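Local coordinates for protein FAD-binding oxidoreductase (Gulosibacter chungangensis, PDB 7PBG) that oxidises 4-ethylphenol, and probably related 4-alkylphenols, by dehydrogenation to vinylphenols with the help of a covalently bound FAD, at residues I277-V281 against T282-A286; Y334-M337 against I338-Y342; D415-R418 against I419-H423. All coordinates share one frame; numbering follows the deposited sequence.

How the interactions relate
All three interactions are local, and they follow one another along the chain without touching. Interaction 1 is the one close to the cofactor: the side chain of Phe-283 comes within about 5 Å of FAD. Interaction 3 lies with its centre about 17 Å from that of interaction 1. Its Ser-420 is about 12 Å, side chain to side chain, from His-395, the covalent FAD link. Interaction 2 is peripheral, with its centre about 22 Å from that of interaction 1 and 34 Å from that of interaction 3. Strand 277-280 belongs to the large antiparallel sheet, and helices 328-342 and 406-422 pack against strands of that same sheet.

Interaction 1 (I277-V281 against T282-A286); sequences IVRNV and TFDAA
Two bends in Arg-279 lay its guanidinium over the ring of Phe-283. CG sits between the backbone N and the carbonyl carbon (chi1 51°), and the chain turns again at chi3. Phe-283 puts CG anti to its own N, which brings the face of its ring under the guanidinium. The motif is a beta-alpha junction with an asparagine N-cap. Strand 277-280 of the large antiparallel sheet runs directly into helix 281-288, consistent with the cap domain of a PCMH-type flavoenzyme.

The guanidinium and ring form a flat stack that is also a cation-pi contact. Their planes are 13° apart and their centres 3.8 Å. Arg-279 NH2 lies toward the rim of the ring, 3.4 Å from Phe-283 CE2. Asp-284 meets the guanidinium at its edge, with the carboxylate turned 71° from it. A salt bridge joins Arg-279 NH1 to Asp-284 OD1 at 2.9 Å, although the exact place of OD1 is less sure. Gln-430 takes the NE proton, and Tyr-321 bonds Asp-284 OD2. Arg-279 NH2 also makes a long, weak ion pair with Glu-152, an FAD-binding residue. The Phe-283 side chain is about 5 Å from FAD.

The cap is Asn-280. Its OD1 accepts from Phe-283 N at 3.3 Å, with the donor above the carbonyl plane, and also from Ala-429 N. Its ND2 is held by Tyr-427 O and Tyr-413 OH, so the buried amide is fixed at both ends. The first helical turn closes with Ala-285 N bonding almost straight to Val-281 O at 2.7 Å.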
loop_
_atom_site.group_PDB
_atom_site.type_symbol
_atom_site.label_atom_id
_atom_site.label_comp_id
_atom_site.label_asym_id
_atom_site.label_seq_id
_atom_site.Cartn_x
_atom_site.Cartn_y
_atom_site.Cartn_z
ATOM N N ILE A 277 -8.404 -14.305 -14.773
ATOM C CA ILE A 277 -8.601 -15.556 -14.000
ATOM C C ILE A 277 -8.379 -16.747 -14.937
ATOM O O ILE A 277 -8.637 -16.669 -16.135
ATOM C CB ILE A 277 -9.980 -15.583 -13.314
ATOM C CG1 ILE A 277 -11.125 -15.508 -14.310
ATOM C CG2 ILE A 277 -10.074 -14.453 -12.293
ATOM C CD1 ILE A 277 -12.510 -15.766 -13.710
ATOM N N VAL A 278 -7.992 -17.849 -14.354
ATOM C CA VAL A 278 -7.808 -19.119 -15.099
ATOM C C VAL A 278 -8.569 -20.160 -14.305
ATOM O O VAL A 278 -8.076 -20.530 -13.200
ATOM C CB VAL A 278 -6.329 -19.506 -15.275
ATOM C CG1 VAL A 278 -6.236 -20.702 -16.210
ATOM C CG2 VAL A 278 -5.485 -18.343 -15.782
ATOM N N ARG A 279 -9.774 -20.520 -14.736
ATOM C CA ARG A 279 -10.541 -21.495 -13.924
ATOM C C ARG A 279 -10.637 -22.832 -14.632
ATOM O O ARG A 279 -10.602 -22.923 -15.882
ATOM C CB ARG A 279 -11.924 -20.985 -13.543
ATOM C CG ARG A 279 -12.757 -20.450 -14.664
ATOM C CD ARG A 279 -14.116 -20.121 -14.040
ATOM N NE ARG A 279 -14.184 -19.280 -12.842
ATOM C CZ ARG A 279 -15.347 -18.829 -12.326
ATOM N NH1 ARG A 279 -16.511 -19.183 -12.866
ATOM N NH2 ARG A 279 -15.351 -18.062 -11.248
ATOM N N ASN A 280 -10.852 -23.853 -13.821
ATOM C CA ASN A 280 -11.097 -25.201 -14.371
ATOM C C ASN A 280 -12.560 -25.326 -14.787
ATOM O O ASN A 280 -13.415 -24.533 -14.356
ATOM C CB ASN A 280 -10.628 -26.293 -13.438
ATOM C CG ASN A 280 -11.407 -26.476 -12.159
ATOM O OD1 ASN A 280 -12.158 -25.609 -11.719
ATOM N ND2 ASN A 280 -11.176 -27.614 -11.531
ATOM N N VAL A 281 -12.838 -26.361 -15.578
ATOM C CA VAL A 281 -14.219 -26.561 -16.111
ATOM C C VAL A 281 -15.187 -26.755 -14.949
ATOM O O VAL A 281 -16.361 -26.239 -15.010
ATOM C CB VAL A 281 -14.287 -27.698 -17.141
ATOM C CG1 VAL A 281 -13.946 -29.049 -16.582
ATOM C CG2 VAL A 281 -15.665 -27.719 -17.786
ATOM N N THR A 282 -14.780 -27.395 -13.874
ATOM C CA THR A 282 -15.739 -27.645 -12.779
ATOM C C THR A 282 -16.257 -26.320 -12.211
ATOM O O THR A 282 -17.482 -26.234 -11.879
ATOM C CB THR A 282 -15.097 -28.489 -11.678
ATOM O OG1 THR A 282 -14.530 -29.625 -12.328
ATOM C CG2 THR A 282 -16.114 -28.953 -10.661
ATOM N N PHE A 283 -15.388 -25.315 -12.088
ATOM C CA PHE A 283 -15.789 -24.028 -11.478
ATOM C C PHE A 283 -16.836 -23.410 -12.394
ATOM O O PHE A 283 -17.930 -23.034 -11.953
ATOM C CB PHE A 283 -14.537 -23.193 -11.228
ATOM C CG PHE A 283 -14.696 -22.075 -10.234
ATOM C CD1 PHE A 283 -13.579 -21.589 -9.596
ATOM C CD2 PHE A 283 -15.934 -21.540 -9.928
ATOM C CE1 PHE A 283 -13.692 -20.562 -8.681
ATOM C CE2 PHE A 283 -16.054 -20.520 -8.993
ATOM C CZ PHE A 283 -14.924 -19.989 -8.420
ATOM N N ASP A 284 -16.542 -23.348 -13.698
ATOM C CA ASP A 284 -17.522 -22.735 -14.622
ATOM C C ASP A 284 -18.810 -23.548 -14.602
ATOM O O ASP A 284 -19.901 -22.951 -14.580
ATOM C CB ASP A 284 -16.981 -22.595 -16.048
ATOM C CG ASP A 284 -16.461 -21.205 -16.421
ATOM O OD1 ASP A 284 -16.438 -20.274 -15.544
ATOM O OD2 ASP A 284 -16.109 -21.057 -17.616
ATOM N N ALA A 285 -18.722 -24.864 -14.717
ATOM C CA ALA A 285 -19.916 -25.733 -14.724
ATOM C C ALA A 285 -20.775 -25.436 -13.488
ATOM O O ALA A 285 -21.976 -25.246 -13.596
ATOM C CB ALA A 285 -19.469 -27.176 -14.787
ATOM N N ALA A 286 -20.157 -25.313 -12.333
ATOM C CA ALA A 286 -20.918 -25.157 -11.072
ATOM C C ALA A 286 -21.662 -23.803 -11.014
ATOM O O ALA A 286 -22.607 -23.686 -10.224
ATOM C CB ALA A 286 -19.980 -25.358 -9.925
#

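Interaction 2 (Y334-M337 against I338-Y342); sequences YIEM and IRDAY
The side chains of Glu-336 and Asp-340 run side by side and point the same way; their carboxylate planes are turned 53° apart. One face of the Asp-340 carboxylate lies over the backbone O of Glu-336, which stands 3.1 Å from Asp-340 CG. The carboxylate oxygens and this carbonyl O are all acceptors, so no hydrogen bond forms. On that same side, Glu-336 CG comes 3.9 Å from Asp-340 OD1. The charged ends stay apart: Glu-336 OE2 and Asp-340 OD1 are 4.8 Å from each other. Both residues are exposed, and solvent probably screens these like charges.

The contact is a stretch of amphipathic alpha-helix, the last turns of helix 328-342, which packs on strands 241-249 and 349-352, at one end of the large antiparallel sheet. Its backbone is bonded i to i+4. Ile-338 N meets Tyr-334 O at 2.9 Å, and Arg-339 N meets Ile-335 O at 2.8 Å. The bond from Ala-341 N to Met-337 O is longer, 3.1 Å, and more bent, at 146°.

On the inner side, Ile-338 holds CG1 anti to its carbonyl carbon (chi1 -70°). This turns the branch back along the helix, and CG1 rests 3.3 Å from Tyr-334 O. Ile-335 and Ile-338 both pack on Phe-245 and Phe-350 of the sheet. On another side, Met-337 packs on Trp-329 of the second subunit, and Tyr-334 on Gln-330 of that subunit.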
loop_
_atom_site.group_PDB
_atom_site.type_symbol
_atom_site.label_atom_id
_atom_site.label_comp_id
_atom_site.label_asym_id
_atom_site.label_seq_id
_atom_site.Cartn_x
_atom_site.Cartn_y
_atom_site.Cartn_z
ATOM N N TYR A 334 -4.618 -4.352 -27.893
ATOM C CA TYR A 334 -4.363 -5.316 -26.804
ATOM C C TYR A 334 -5.015 -6.665 -27.108
ATOM O O TYR A 334 -4.401 -7.707 -26.882
ATOM C CB TYR A 334 -4.790 -4.726 -25.457
ATOM C CG TYR A 334 -3.978 -3.568 -24.941
ATOM C CD1 TYR A 334 -2.775 -3.166 -25.516
ATOM C CD2 TYR A 334 -4.390 -2.888 -23.800
ATOM C CE1 TYR A 334 -2.061 -2.088 -25.015
ATOM C CE2 TYR A 334 -3.685 -1.811 -23.292
ATOM C CZ TYR A 334 -2.494 -1.427 -23.883
ATOM O OH TYR A 334 -1.748 -0.391 -23.389
ATOM N N ILE A 335 -6.267 -6.659 -27.558
ATOM C CA ILE A 335 -6.985 -7.914 -27.880
ATOM C C ILE A 335 -6.187 -8.689 -28.928
ATOM O O ILE A 335 -5.988 -9.862 -28.756
ATOM C CB ILE A 335 -8.415 -7.593 -28.342
ATOM C CG1 ILE A 335 -9.248 -7.025 -27.194
ATOM C CG2 ILE A 335 -9.029 -8.793 -29.053
ATOM C CD1 ILE A 335 -9.697 -8.047 -26.184
ATOM N N GLU A 336 -5.648 -8.026 -29.951
ATOM C CA GLU A 336 -4.845 -8.717 -30.980
ATOM C C GLU A 336 -3.609 -9.348 -30.324
ATOM O O GLU A 336 -3.361 -10.545 -30.585
ATOM C CB GLU A 336 -4.550 -7.710 -32.107
ATOM C CG GLU A 336 -3.568 -8.190 -33.136
ATOM C CD GLU A 336 -3.175 -7.153 -34.195
ATOM O OE1 GLU A 336 -2.849 -5.967 -33.841
ATOM O OE2 GLU A 336 -3.172 -7.530 -35.375
ATOM N N MET A 337 -2.940 -8.652 -29.396
ATOM C CA MET A 337 -1.744 -9.221 -28.704
ATOM C C MET A 337 -2.133 -10.455 -27.874
ATOM O O MET A 337 -1.435 -11.468 -27.895
ATOM C CB MET A 337 -1.115 -8.210 -27.743
ATOM C CG MET A 337 -0.504 -7.022 -28.470
ATOM S SD MET A 337 -0.001 -5.799 -27.231
ATOM C CE MET A 337 0.314 -4.388 -28.277
ATOM N N ILE A 338 -3.217 -10.355 -27.143
ATOM C CA ILE A 338 -3.671 -11.433 -26.228
ATOM C C ILE A 338 -4.074 -12.628 -27.097
ATOM O O ILE A 338 -3.654 -13.747 -26.805
ATOM C CB ILE A 338 -4.824 -10.887 -25.365
ATOM C CG1 ILE A 338 -4.322 -9.838 -24.361
ATOM C CG2 ILE A 338 -5.573 -12.032 -24.688
ATOM C CD1 ILE A 338 -5.459 -9.026 -23.751
ATOM N N ARG A 339 -4.994 -12.426 -28.044
ATOM C CA ARG A 339 -5.472 -13.520 -28.925
ATOM C C ARG A 339 -4.249 -14.203 -29.553
ATOM O O ARG A 339 -4.151 -15.463 -29.530
ATOM C CB ARG A 339 -6.387 -12.918 -29.994
ATOM C CG ARG A 339 -7.242 -13.909 -30.759
ATOM C CD ARG A 339 -7.945 -13.197 -31.914
ATOM N NE ARG A 339 -8.807 -14.149 -32.592
ATOM C CZ ARG A 339 -8.470 -14.903 -33.641
ATOM N NH1 ARG A 339 -7.267 -14.830 -34.189
ATOM N NH2 ARG A 339 -9.356 -15.757 -34.129
ATOM N N ASP A 340 -3.326 -13.424 -30.117
ATOM C CA ASP A 340 -2.169 -14.000 -30.855
ATOM C C ASP A 340 -1.319 -14.847 -29.918
ATOM O O ASP A 340 -0.824 -15.919 -30.363
ATOM C CB ASP A 340 -1.296 -12.924 -31.478
ATOM C CG ASP A 340 -1.896 -12.286 -32.715
ATOM O OD1 ASP A 340 -1.266 -11.338 -33.198
ATOM O OD2 ASP A 340 -2.989 -12.708 -33.154
ATOM N N ALA A 341 -1.186 -14.424 -28.675
ATOM C CA ALA A 341 -0.366 -15.142 -27.680
ATOM C C ALA A 341 -0.988 -16.498 -27.319
ATOM O O ALA A 341 -0.303 -17.530 -27.417
ATOM C CB ALA A 341 -0.132 -14.312 -26.431
ATOM N N TYR A 342 -2.248 -16.513 -26.908
ATOM C CA TYR A 342 -2.897 -17.687 -26.320
ATOM C C TYR A 342 -3.267 -18.692 -27.417
ATOM O O TYR A 342 -3.331 -19.891 -27.136
ATOM C CB TYR A 342 -4.080 -17.244 -25.483
ATOM C CG TYR A 342 -3.737 -16.626 -24.154
ATOM C CD1 TYR A 342 -3.335 -17.435 -23.107
ATOM C CD2 TYR A 342 -3.858 -15.264 -23.947
ATOM C CE1 TYR A 342 -3.063 -16.901 -21.855
ATOM C CE2 TYR A 342 -3.619 -14.705 -22.700
ATOM C CZ TYR A 342 -3.253 -15.535 -21.656
ATOM O OH TYR A 342 -3.064 -14.878 -20.491
#

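Interaction 3 (D415-R418 against I419-H423); sequences DTKR and ISDDH
This is a local contact between residues three and four apart near the C-terminal end of helix 406-422, where Ser-420 turns back onto Thr-416 and Asp-421 lies beside Lys-417. The motif is an alpha-helix that packs on the large antiparallel sheet and against helix 451-470. Thr-416 and Ser-420 both touch Tyr-427 of strand 426-433, while Ile-419 faces Met-460 and Leu-464 of helix 451-470.

With chi1 at 62°, the Ser-420 hydroxyl folds back onto the preceding turn. OG lies 2.8 Å from Thr-416 O and 3.1 Å from Lys-417 O. It has one proton for the two, and which carbonyl takes it is not settled. Thr-416 O also receives the backbone bond from Ser-420 N, 2.9 Å long.

Ile-419 holds its CG1 branch back along the helix, where CG1 lies 3.3 Å from Asp-415 O. The same carbonyl accepts the Ile-419 N-H.

Lys-417 and Asp-421 run side by side and point the same way, but they do not form an ion pair. Asp-421 OD2 touches the aliphatic part, 4.0 Å from Lys-417 CG. The ammonium reaches away to salt bridges with Glu-252 and Glu-414. The Asp-421 carboxylate instead lies with a face over Lys-417 O.

Arg-418 bends at chi3 and reaches back toward Asp-415, three residues earlier. Its NH1 makes a salt bridge with Asp-415 OD1 at 3.1 Å, approaching on the anti side and 31° out of the carboxylate plane.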
loop_
_atom_site.group_PDB
_atom_site.type_symbol
_atom_site.label_atom_id
_atom_site.label_comp_id
_atom_site.label_asym_id
_atom_site.label_seq_id
_atom_site.Cartn_x
_atom_site.Cartn_y
_atom_site.Cartn_z
ATOM N N ASP A 415 -1.720 -32.289 -7.449
ATOM C CA ASP A 415 -1.678 -32.668 -6.018
ATOM C C ASP A 415 -3.046 -32.400 -5.382
ATOM O O ASP A 415 -3.472 -33.201 -4.531
ATOM C CB ASP A 415 -0.600 -31.897 -5.257
ATOM C CG ASP A 415 0.832 -32.349 -5.560
ATOM O OD1 ASP A 415 1.003 -33.381 -6.201
ATOM O OD2 ASP A 415 1.759 -31.651 -5.139
ATOM N N THR A 416 -3.663 -31.254 -5.669
ATOM C CA THR A 416 -4.934 -30.870 -5.002
ATOM C C THR A 416 -6.053 -31.769 -5.536
ATOM O O THR A 416 -6.911 -32.125 -4.763
ATOM C CB THR A 416 -5.197 -29.367 -5.122
ATOM O OG1 THR A 416 -4.101 -28.645 -4.575
ATOM C CG2 THR A 416 -6.445 -28.886 -4.410
ATOM N N LYS A 417 -6.058 -32.081 -6.835
ATOM C CA LYS A 417 -7.019 -33.046 -7.428
ATOM C C LYS A 417 -6.900 -34.377 -6.685
ATOM O O LYS A 417 -7.918 -34.941 -6.336
ATOM C CB LYS A 417 -6.719 -33.205 -8.916
ATOM C CG LYS A 417 -7.799 -33.882 -9.728
ATOM C CD LYS A 417 -7.619 -33.610 -11.202
ATOM C CE LYS A 417 -6.250 -34.044 -11.667
ATOM N NZ LYS A 417 -6.210 -34.179 -13.139
ATOM N N ARG A 418 -5.674 -34.823 -6.431
ATOM C CA ARG A 418 -5.423 -36.139 -5.791
ATOM C C ARG A 418 -5.960 -36.129 -4.363
ATOM O O ARG A 418 -6.729 -37.054 -4.033
ATOM C CB ARG A 418 -3.927 -36.490 -5.753
ATOM C CG ARG A 418 -3.665 -37.955 -5.426
ATOM C CD ARG A 418 -2.178 -38.293 -5.373
ATOM N NE ARG A 418 -1.505 -37.402 -4.437
ATOM C CZ ARG A 418 -0.650 -36.439 -4.765
ATOM N NH1 ARG A 418 -0.300 -36.227 -6.025
ATOM N NH2 ARG A 418 -0.145 -35.680 -3.816
ATOM N N ILE A 419 -5.615 -35.094 -3.585
ATOM C CA ILE A 419 -5.954 -34.977 -2.139
ATOM C C ILE A 419 -7.472 -34.799 -2.047
ATOM O O ILE A 419 -8.105 -35.474 -1.213
ATOM C CB ILE A 419 -5.132 -33.860 -1.464
ATOM C CG1 ILE A 419 -3.639 -34.231 -1.434
ATOM C CG2 ILE A 419 -5.620 -33.580 -0.042
ATOM C CD1 ILE A 419 -2.716 -33.106 -0.969
ATOM N N SER A 420 -8.059 -33.987 -2.921
ATOM C CA SER A 420 -9.522 -33.768 -2.874
ATOM C C SER A 420 -10.276 -35.052 -3.266
ATOM O O SER A 420 -11.220 -35.404 -2.535
ATOM C CB SER A 420 -9.918 -32.549 -3.669
ATOM O OG SER A 420 -9.600 -32.664 -5.058
ATOM N N ASP A 421 -9.836 -35.754 -4.325
ATOM C CA ASP A 421 -10.348 -37.086 -4.760
ATOM C C ASP A 421 -10.315 -38.064 -3.565
ATOM O O ASP A 421 -11.370 -38.689 -3.262
ATOM C CB ASP A 421 -9.557 -37.599 -5.965
ATOM C CG ASP A 421 -9.995 -36.975 -7.281
ATOM O OD1 ASP A 421 -10.990 -36.199 -7.264
ATOM O OD2 ASP A 421 -9.366 -37.269 -8.314
ATOM N N ASP A 422 -9.174 -38.144 -2.896
ATOM C CA ASP A 422 -8.930 -39.030 -1.722
ATOM C C ASP A 422 -9.956 -38.793 -0.609
ATOM O O ASP A 422 -10.314 -39.796 0.070
ATOM C CB ASP A 422 -7.523 -38.814 -1.167
ATOM C CG ASP A 422 -6.391 -39.412 -1.975
ATOM O OD1 ASP A 422 -6.672 -40.098 -2.984
ATOM O OD2 ASP A 422 -5.234 -39.193 -1.579
ATOM N N HIS A 423 -10.427 -37.546 -0.409
ATOM C CA HIS A 423 -11.379 -37.162 0.660
ATOM C C HIS A 423 -12.816 -37.071 0.135
ATOM O O HIS A 423 -13.675 -36.683 0.924
ATOM C CB HIS A 423 -10.908 -35.837 1.267
ATOM C CG HIS A 423 -9.696 -35.983 2.124
ATOM N ND1 HIS A 423 -9.804 -36.183 3.480
ATOM C CD2 HIS A 423 -8.377 -35.953 1.850
ATOM C CE1 HIS A 423 -8.583 -36.259 4.010
ATOM N NE2 HIS A 423 -7.705 -36.149 3.044
#